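Local coordinates for Slr0280 protein (Synechocystis sp., PDB 5H3K) that is of unknown function but carries a phosphodiester glycosidase (NAGPA) family domain, so it may cleave the bond between a sugar and the phosphate of a phosphodiester, at residues A[422-427]-A[451-456]; A[428-433]-A[444-449]. All blocks are in the same frame, centred on the assembly; numbering follows the deposited sequence.

Coming from the N terminus, the chain runs through the short strand 422-423 and turns at 424-429 into strand 430-436. It reverses into strand 439-446 and closes contact 2, the base of this hairpin, where 444-449 comes back alongside 428-433. The chain then loops round through 447-453 and brings 451-456 up to 422-427, closing contact 1, so the smaller loop of contact 2 lies wholly within the larger one of contact 1. The two centres are about 9 Å apart. A probable hydrogen bond from Y423 to E430 joins them, tying the two-strand pair of contact 1 to the hairpin edge of the large mixed sheet.

Contact 1 of 2, residues A[422-427]-A[451-456]; sequences SYIPLS and QQQMPI
With CG anti to the backbone N (chi1 171°), the Y423 ring is carried away from 451-456, while S422 OG sits in the crowded position between N and the carbonyl carbon (chi1 84°). Q453 also has CG anti to N, and its extended chain runs past S422, OG lying 3.3 Å from Q453 CG; the nearby amide nitrogen is badly angled for a hydrogen bond. I424 crosses the same glutamine obliquely, its CD1 tip near Q453 OE1. Two backbone bonds hold the segments together. Y423 N gives a short bond to M454 O, 2.6 Å and nearly along the C=O axis; M454 N returns one to Y423 O, 2.8 Å, in the carbonyl plane but more bent at the hydrogen (134°). This reciprocal pair is the hydrogen-bonded pair of a two-strand antiparallel sheet, 422-423 with 454-455, that packs against the neighbouring hairpin: M454, bent at chi2 and chi3, reaches V432 and Y444. Beyond Y423 the strands give way to loop, and the P425 ring puts CG 3.3 Å from Q451 O. Q452 O, 3.3 Å from I424 CG2, is buried here without a polar partner. I456 lays CG1 4.2 Å from Y423 CB. The tyrosine ring stacks on Y415, and its hydroxyl is hydrogen-bonded to E430, R466 and L426 N.

Contact 2 of 2, residues A[428-433]-A[444-449]; sequences DNEQVY and YPLPKA
Four backbone bonds stitch strands 430-433 and 444-446 into an antiparallel beta hairpin. V432 N meets Y444 O almost dead straight, 2.8 Å and nearly along the C=O axis, and Y444 N answers to V432 O. At the other hydrogen-bonded pair L446 N reaches E430 O at 2.7 Å and E430 N returns to L446 O, each donor standing above the carbonyl plane of its acceptor. Between the two pairs Q431 bends at chi2 (-67°) and lays its amide across P445, NE2 3.3 Å from the proline CB; its OE1 is held by Q443. On the face with E430, V432 CG1 occupies the crowded position (chi1 58°), which sets it 3.8 Å from Y444 CB, at the edge of that ring, and 3.9 Å from L446 CG. M454 and strand 460-466 pack on this face, where R466 forms a salt bridge with E430 OE1 and the Y423 hydroxyl bonds OE2, consistent with a charged glutamate. Past the strands N429 N bonds P447 O from well above its carbonyl plane, and beyond it the D428 side chain takes over, OD2 accepting A449 N at 2.7 Å, nearly along its own C-O axis.

Contact 1 of 2, residues A[422-427]-A[451-456]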
ATOM      1  N   SER A 422      24.264  11.349  -0.675  1.00 14.05           N
ATOM      2  CA  SER A 422      24.537  12.770  -0.450  1.00 17.43           C
ATOM      3  C   SER A 422      23.495  13.486   0.403  1.00 18.49           C
ATOM      4  O   SER A 422      22.394  12.978   0.625  1.00 18.65           O
ATOM      5  CB  SER A 422      24.713  13.504  -1.788  1.00 22.83           C
ATOM      6  OG  SER A 422      23.460  13.882  -2.330  1.00 26.14           O
ATOM      7  N   TYR A 423      23.860  14.668   0.885  1.00 14.92           N
ATOM      8  CA  TYR A 423      22.937  15.534   1.600  1.00 16.69           C
ATOM      9  C   TYR A 423      22.900  16.918   0.958  1.00 20.58           C
ATOM     10  O   TYR A 423      23.941  17.484   0.623  1.00 20.00           O
ATOM     11  CB  TYR A 423      23.327  15.641   3.079  1.00 11.81           C
ATOM     12  CG  TYR A 423      22.541  16.698   3.816  1.00 15.14           C
ATOM     13  CD1 TYR A 423      21.208  16.494   4.154  1.00 14.22           C
ATOM     14  CD2 TYR A 423      23.125  17.908   4.174  1.00 14.95           C
ATOM     15  CE1 TYR A 423      20.477  17.468   4.819  1.00 13.04           C
ATOM     16  CE2 TYR A 423      22.405  18.885   4.844  1.00 13.88           C
ATOM     17  CZ  TYR A 423      21.082  18.661   5.170  1.00 13.94           C
ATOM     18  OH  TYR A 423      20.363  19.637   5.832  1.00 14.95           O
ATOM     19  N   ILE A 424      21.696  17.448   0.761  1.00 20.22           N
ATOM     20  CA  ILE A 424      21.513  18.812   0.278  1.00 17.20           C
ATOM     21  C   ILE A 424      20.848  19.599   1.392  1.00 17.25           C
ATOM     22  O   ILE A 424      19.836  19.145   1.933  1.00 17.25           O
ATOM     23  CB  ILE A 424      20.596  18.840  -0.966  1.00 24.35           C
ATOM     24  CG1 ILE A 424      21.212  18.035  -2.105  1.00 21.39           C
ATOM     25  CG2 ILE A 424      20.315  20.269  -1.394  1.00 20.17           C
ATOM     26  CD1 ILE A 424      20.293  17.859  -3.299  1.00 24.68           C
ATOM     27  N   PRO A 425      21.405  20.777   1.750  1.00 19.93           N
ATOM     28  CA  PRO A 425      20.880  21.477   2.932  1.00 19.69           C
ATOM     29  C   PRO A 425      19.396  21.803   2.805  1.00 22.10           C
ATOM     30  O   PRO A 425      18.946  22.193   1.729  1.00 21.14           O
ATOM     31  CB  PRO A 425      21.729  22.759   3.015  1.00 19.99           C
ATOM     32  CG  PRO A 425      22.462  22.856   1.717  1.00 21.26           C
ATOM     33  CD  PRO A 425      22.567  21.470   1.160  1.00 21.98           C
ATOM     34  N   LEU A 426      18.653  21.625   3.893  1.00 18.51           N
ATOM     35  CA  LEU A 426      17.208  21.822   3.874  1.00 19.69           C
ATOM     36  C   LEU A 426      16.827  23.162   4.477  1.00 20.38           C
ATOM     37  O   LEU A 426      15.670  23.567   4.416  1.00 21.38           O
ATOM     38  CB  LEU A 426      16.507  20.693   4.628  1.00 17.15           C
ATOM     39  CG  LEU A 426      16.599  19.278   4.065  1.00 20.00           C
ATOM     40  CD1 LEU A 426      16.022  18.271   5.056  1.00 11.90           C
ATOM     41  CD2 LEU A 426      15.868  19.194   2.732  1.00 22.63           C
ATOM     42  N   SER A 427      17.796  23.841   5.080  1.00 18.60           N
ATOM     43  CA  SER A 427      17.577  25.178   5.634  1.00 18.10           C
ATOM     44  C   SER A 427      18.814  26.037   5.376  1.00 20.97           C
ATOM     45  O   SER A 427      19.873  25.508   5.031  1.00 19.32           O
ATOM     46  CB  SER A 427      17.273  25.122   7.134  1.00 19.05           C
ATOM     47  OG  SER A 427      18.412  24.736   7.896  1.00 19.37           O
ATOM     48  N   GLN A 451      20.502  23.952  -3.404  1.00 36.00           N
ATOM     49  CA  GLN A 451      21.859  24.554  -3.367  1.00 35.77           C
ATOM     50  C   GLN A 451      22.990  23.794  -2.641  1.00 35.55           C
ATOM     51  O   GLN A 451      23.039  23.728  -1.414  1.00 38.39           O
ATOM     52  CB  GLN A 451      21.845  26.064  -3.037  1.00 38.65           C
ATOM     53  CG  GLN A 451      20.953  26.923  -3.960  1.00 42.29           C
ATOM     54  CD  GLN A 451      21.492  27.061  -5.390  1.00 56.25           C
ATOM     55  OE1 GLN A 451      21.839  26.073  -6.044  1.00 63.22           O
ATOM     56  NE2 GLN A 451      21.559  28.299  -5.879  1.00 55.59           N
ATOM     57  N   GLN A 452      23.895  23.247  -3.452  1.00 36.38           N
ATOM     58  CA  GLN A 452      25.033  22.392  -3.049  1.00 33.30           C
ATOM     59  C   GLN A 452      24.709  21.019  -2.417  1.00 32.06           C
ATOM     60  O   GLN A 452      23.558  20.713  -2.091  1.00 29.00           O
ATOM     61  CB  GLN A 452      26.132  23.165  -2.293  1.00 36.08           C
ATOM     62  CG  GLN A 452      25.942  23.333  -0.802  1.00 34.68           C
ATOM     63  CD  GLN A 452      26.843  24.417  -0.237  1.00 36.08           C
ATOM     64  OE1 GLN A 452      26.482  25.108   0.715  1.00 36.68           O
ATOM     65  NE2 GLN A 452      28.022  24.574  -0.828  1.00 36.77           N
ATOM     66  N   GLN A 453      25.736  20.189  -2.271  1.00 29.86           N
ATOM     67  CA  GLN A 453      25.519  18.764  -2.055  1.00 31.46           C
ATOM     68  C   GLN A 453      26.699  18.063  -1.369  1.00 27.93           C
ATOM     69  O   GLN A 453      27.694  17.742  -2.015  1.00 37.60           O
ATOM     70  CB  GLN A 453      25.242  18.130  -3.417  1.00 28.42           C
ATOM     71  CG  GLN A 453      24.781  16.697  -3.407  1.00 30.59           C
ATOM     72  CD  GLN A 453      24.184  16.294  -4.748  1.00 41.84           C
ATOM     73  OE1 GLN A 453      23.463  17.074  -5.377  1.00 48.71           O
ATOM     74  NE2 GLN A 453      24.490  15.081  -5.197  1.00 33.06           N
ATOM     75  N   MET A 454      26.585  17.834  -0.060  1.00 28.48           N
ATOM     76  CA  MET A 454      27.611  17.115   0.695  1.00 25.90           C
ATOM     77  C   MET A 454      27.473  15.628   0.431  1.00 24.33           C
ATOM     78  O   MET A 454      26.390  15.074   0.605  1.00 23.37           O
ATOM     79  CB  MET A 454      27.437  17.321   2.210  1.00 26.35           C
ATOM     80  CG  MET A 454      27.875  18.649   2.800  1.00 25.92           C
ATOM     81  SD  MET A 454      29.626  19.015   2.534  1.00 47.10           S
ATOM     82  CE  MET A 454      30.373  17.423   2.844  1.00 23.97           C
ATOM     83  N   PRO A 455      28.566  14.966   0.031  1.00 19.04           N
ATOM     84  CA  PRO A 455      28.532  13.504   0.079  1.00 18.30           C
ATOM     85  C   PRO A 455      28.439  13.045   1.538  1.00 18.05           C
ATOM     86  O   PRO A 455      29.011  13.696   2.425  1.00 14.36           O
ATOM     87  CB  PRO A 455      29.891  13.092  -0.497  1.00 19.76           C
ATOM     88  CG  PRO A 455      30.416  14.318  -1.200  1.00 20.60           C
ATOM     89  CD  PRO A 455      29.850  15.486  -0.470  1.00 25.50           C
ATOM     90  N   ILE A 456      27.698  11.970   1.781  1.00 12.96           N
ATOM     91  CA  ILE A 456      27.703  11.300   3.076  1.00 13.02           C
ATOM     92  C   ILE A 456      28.685  10.132   2.996  1.00 13.19           C
ATOM     93  O   ILE A 456      28.533   9.228   2.162  1.00 12.56           O
ATOM     94  CB  ILE A 456      26.298  10.767   3.460  1.00 10.21           C
ATOM     95  CG1 ILE A 456      25.267  11.898   3.479  1.00  9.02           C
ATOM     96  CG2 ILE A 456      26.358  10.056   4.798  1.00  9.83           C
ATOM     97  CD1 ILE A 456      23.797  11.405   3.532  1.00  8.39           C
TER

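Contact 2 of 2, residues A[428-433]-A[444-449]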
ATOM      1  N   ASP A 428      18.679  27.353   5.521  1.00 22.34           N
ATOM      2  CA  ASP A 428      19.822  28.248   5.341  1.00 22.29           C
ATOM      3  C   ASP A 428      20.730  28.243   6.564  1.00 20.61           C
ATOM      4  O   ASP A 428      20.286  27.944   7.676  1.00 19.75           O
ATOM      5  CB  ASP A 428      19.367  29.686   5.086  1.00 23.62           C
ATOM      6  CG  ASP A 428      18.607  29.843   3.796  1.00 25.84           C
ATOM      7  OD1 ASP A 428      17.913  30.876   3.656  1.00 27.57           O
ATOM      8  OD2 ASP A 428      18.706  28.948   2.928  1.00 29.66           O
ATOM      9  N   ASN A 429      22.000  28.580   6.344  1.00 20.28           N
ATOM     10  CA  ASN A 429      22.965  28.785   7.416  1.00 21.11           C
ATOM     11  C   ASN A 429      23.174  27.549   8.293  1.00 14.86           C
ATOM     12  O   ASN A 429      23.202  27.640   9.520  1.00 21.35           O
ATOM     13  CB  ASN A 429      22.571  30.005   8.261  1.00 21.10           C
ATOM     14  CG  ASN A 429      22.393  31.260   7.419  1.00 25.98           C
ATOM     15  OD1 ASN A 429      23.162  31.509   6.491  1.00 25.96           O
ATOM     16  ND2 ASN A 429      21.363  32.042   7.727  1.00 26.01           N
ATOM     17  N   GLU A 430      23.303  26.394   7.652  1.00 18.76           N
ATOM     18  CA  GLU A 430      23.617  25.161   8.374  1.00 19.08           C
ATOM     19  C   GLU A 430      25.128  25.029   8.521  1.00 21.93           C
ATOM     20  O   GLU A 430      25.882  25.571   7.705  1.00 22.79           O
ATOM     21  CB  GLU A 430      23.055  23.940   7.630  1.00 16.89           C
ATOM     22  CG  GLU A 430      21.544  23.955   7.519  1.00 18.67           C
ATOM     23  CD  GLU A 430      20.966  22.665   6.968  1.00 16.43           C
ATOM     24  OE1 GLU A 430      19.737  22.484   7.104  1.00 20.31           O
ATOM     25  OE2 GLU A 430      21.721  21.836   6.408  1.00 14.20           O
ATOM     26  N   GLN A 431      25.566  24.323   9.562  1.00 15.98           N
ATOM     27  CA  GLN A 431      26.962  23.909   9.674  1.00 17.98           C
ATOM     28  C   GLN A 431      27.016  22.394   9.533  1.00 14.72           C
ATOM     29  O   GLN A 431      26.202  21.691  10.141  1.00 13.34           O
ATOM     30  CB  GLN A 431      27.534  24.307  11.034  1.00 19.62           C
ATOM     31  CG  GLN A 431      28.003  25.752  11.122  1.00 30.16           C
ATOM     32  CD  GLN A 431      29.220  26.026  10.249  1.00 27.94           C
ATOM     33  OE1 GLN A 431      30.257  25.368  10.374  1.00 30.03           O
ATOM     34  NE2 GLN A 431      29.096  26.995   9.357  1.00 31.81           N
ATOM     35  N   VAL A 432      27.957  21.885   8.743  1.00 11.57           N
ATOM     36  CA  VAL A 432      28.113  20.436   8.629  1.00 12.83           C
ATOM     37  C   VAL A 432      29.457  19.971   9.173  1.00 13.57           C
ATOM     38  O   VAL A 432      30.492  20.606   8.929  1.00 12.95           O
ATOM     39  CB  VAL A 432      27.901  19.921   7.177  1.00 12.99           C
ATOM     40  CG1 VAL A 432      28.877  20.575   6.210  1.00 15.23           C
ATOM     41  CG2 VAL A 432      28.023  18.376   7.113  1.00 10.82           C
ATOM     42  N   TYR A 433      29.431  18.862   9.915  1.00  7.81           N
ATOM     43  CA  TYR A 433      30.647  18.199  10.369  1.00  9.47           C
ATOM     44  C   TYR A 433      30.685  16.829   9.727  1.00 11.22           C
ATOM     45  O   TYR A 433      29.745  16.034   9.888  1.00  8.83           O
ATOM     46  CB  TYR A 433      30.654  18.072  11.894  1.00  9.26           C
ATOM     47  CG  TYR A 433      30.533  19.406  12.596  1.00 11.08           C
ATOM     48  CD1 TYR A 433      31.656  20.059  13.094  1.00 14.50           C
ATOM     49  CD2 TYR A 433      29.297  20.028  12.749  1.00 11.95           C
ATOM     50  CE1 TYR A 433      31.544  21.294  13.735  1.00 14.78           C
ATOM     51  CE2 TYR A 433      29.175  21.262  13.384  1.00 17.15           C
ATOM     52  CZ  TYR A 433      30.301  21.886  13.874  1.00 20.62           C
ATOM     53  OH  TYR A 433      30.167  23.101  14.509  1.00 16.75           O
ATOM     54  N   TYR A 444      32.170  22.485   7.407  1.00 18.21           N
ATOM     55  CA  TYR A 444      31.862  23.483   6.381  1.00 20.22           C
ATOM     56  C   TYR A 444      30.549  24.185   6.683  1.00 25.65           C
ATOM     57  O   TYR A 444      29.637  23.584   7.256  1.00 18.73           O
ATOM     58  CB  TYR A 444      31.693  22.843   5.002  1.00 18.63           C
ATOM     59  CG  TYR A 444      32.811  21.964   4.535  1.00 25.99           C
ATOM     60  CD1 TYR A 444      34.016  22.505   4.103  1.00 28.00           C
ATOM     61  CD2 TYR A 444      32.650  20.590   4.474  1.00 21.21           C
ATOM     62  CE1 TYR A 444      35.042  21.691   3.652  1.00 31.39           C
ATOM     63  CE2 TYR A 444      33.668  19.767   4.023  1.00 26.69           C
ATOM     64  CZ  TYR A 444      34.863  20.321   3.615  1.00 30.93           C
ATOM     65  OH  TYR A 444      35.870  19.491   3.166  1.00 30.88           O
ATOM     66  N   PRO A 445      30.431  25.457   6.262  1.00 28.89           N
ATOM     67  CA  PRO A 445      29.126  26.115   6.292  1.00 23.22           C
ATOM     68  C   PRO A 445      28.324  25.681   5.071  1.00 24.66           C
ATOM     69  O   PRO A 445      28.908  25.436   4.013  1.00 24.28           O
ATOM     70  CB  PRO A 445      29.489  27.596   6.183  1.00 25.21           C
ATOM     71  CG  PRO A 445      30.749  27.590   5.342  1.00 25.16           C
ATOM     72  CD  PRO A 445      31.498  26.351   5.766  1.00 27.49           C
ATOM     73  N   LEU A 446      27.013  25.540   5.231  1.00 21.32           N
ATOM     74  CA  LEU A 446      26.116  25.312   4.104  1.00 22.80           C
ATOM     75  C   LEU A 446      25.116  26.454   4.151  1.00 27.34           C
ATOM     76  O   LEU A 446      24.080  26.348   4.819  1.00 23.46           O
ATOM     77  CB  LEU A 446      25.394  23.969   4.236  1.00 22.23           C
ATOM     78  CG  LEU A 446      26.261  22.719   4.277  1.00 22.58           C
ATOM     79  CD1 LEU A 446      25.400  21.481   4.583  1.00 20.41           C
ATOM     80  CD2 LEU A 446      27.005  22.554   2.965  1.00 20.83           C
ATOM     81  N   PRO A 447      25.427  27.564   3.460  1.00 27.92           N
ATOM     82  CA  PRO A 447      24.687  28.804   3.704  1.00 24.29           C
ATOM     83  C   PRO A 447      23.281  28.794   3.120  1.00 27.31           C
ATOM     84  O   PRO A 447      22.400  29.443   3.673  1.00 25.53           O
ATOM     85  CB  PRO A 447      25.534  29.852   2.979  1.00 26.59           C
ATOM     86  CG  PRO A 447      26.147  29.099   1.844  1.00 25.40           C
ATOM     87  CD  PRO A 447      26.419  27.715   2.378  1.00 27.14           C
ATOM     88  N   LYS A 448      23.065  28.077   2.024  1.00 25.69           N
ATOM     89  CA  LYS A 448      21.829  28.276   1.286  1.00 31.07           C
ATOM     90  C   LYS A 448      21.053  27.050   0.875  1.00 27.09           C
ATOM     91  O   LYS A 448      21.577  26.174   0.204  1.00 27.44           O
ATOM     92  CB  LYS A 448      22.093  29.125   0.040  1.00 32.79           C
ATOM     93  CG  LYS A 448      22.068  30.607   0.319  1.00 31.89           C
ATOM     94  CD  LYS A 448      23.063  31.359  -0.543  1.00 36.80           C
ATOM     95  CE  LYS A 448      22.954  32.849  -0.274  1.00 33.43           C
ATOM     96  NZ  LYS A 448      22.869  33.135   1.191  1.00 29.31           N
ATOM     97  N   ALA A 449      19.811  27.012   1.343  1.00 27.35           N
ATOM     98  CA  ALA A 449      18.671  26.444   0.616  1.00 33.65           C
ATOM     99  C   ALA A 449      18.335  24.945   0.713  1.00 36.00           C
ATOM    100  O   ALA A 449      17.473  24.623   1.532  1.00 42.15           O
ATOM    101  CB  ALA A 449      18.569  27.010  -0.832  1.00 35.78           C
TER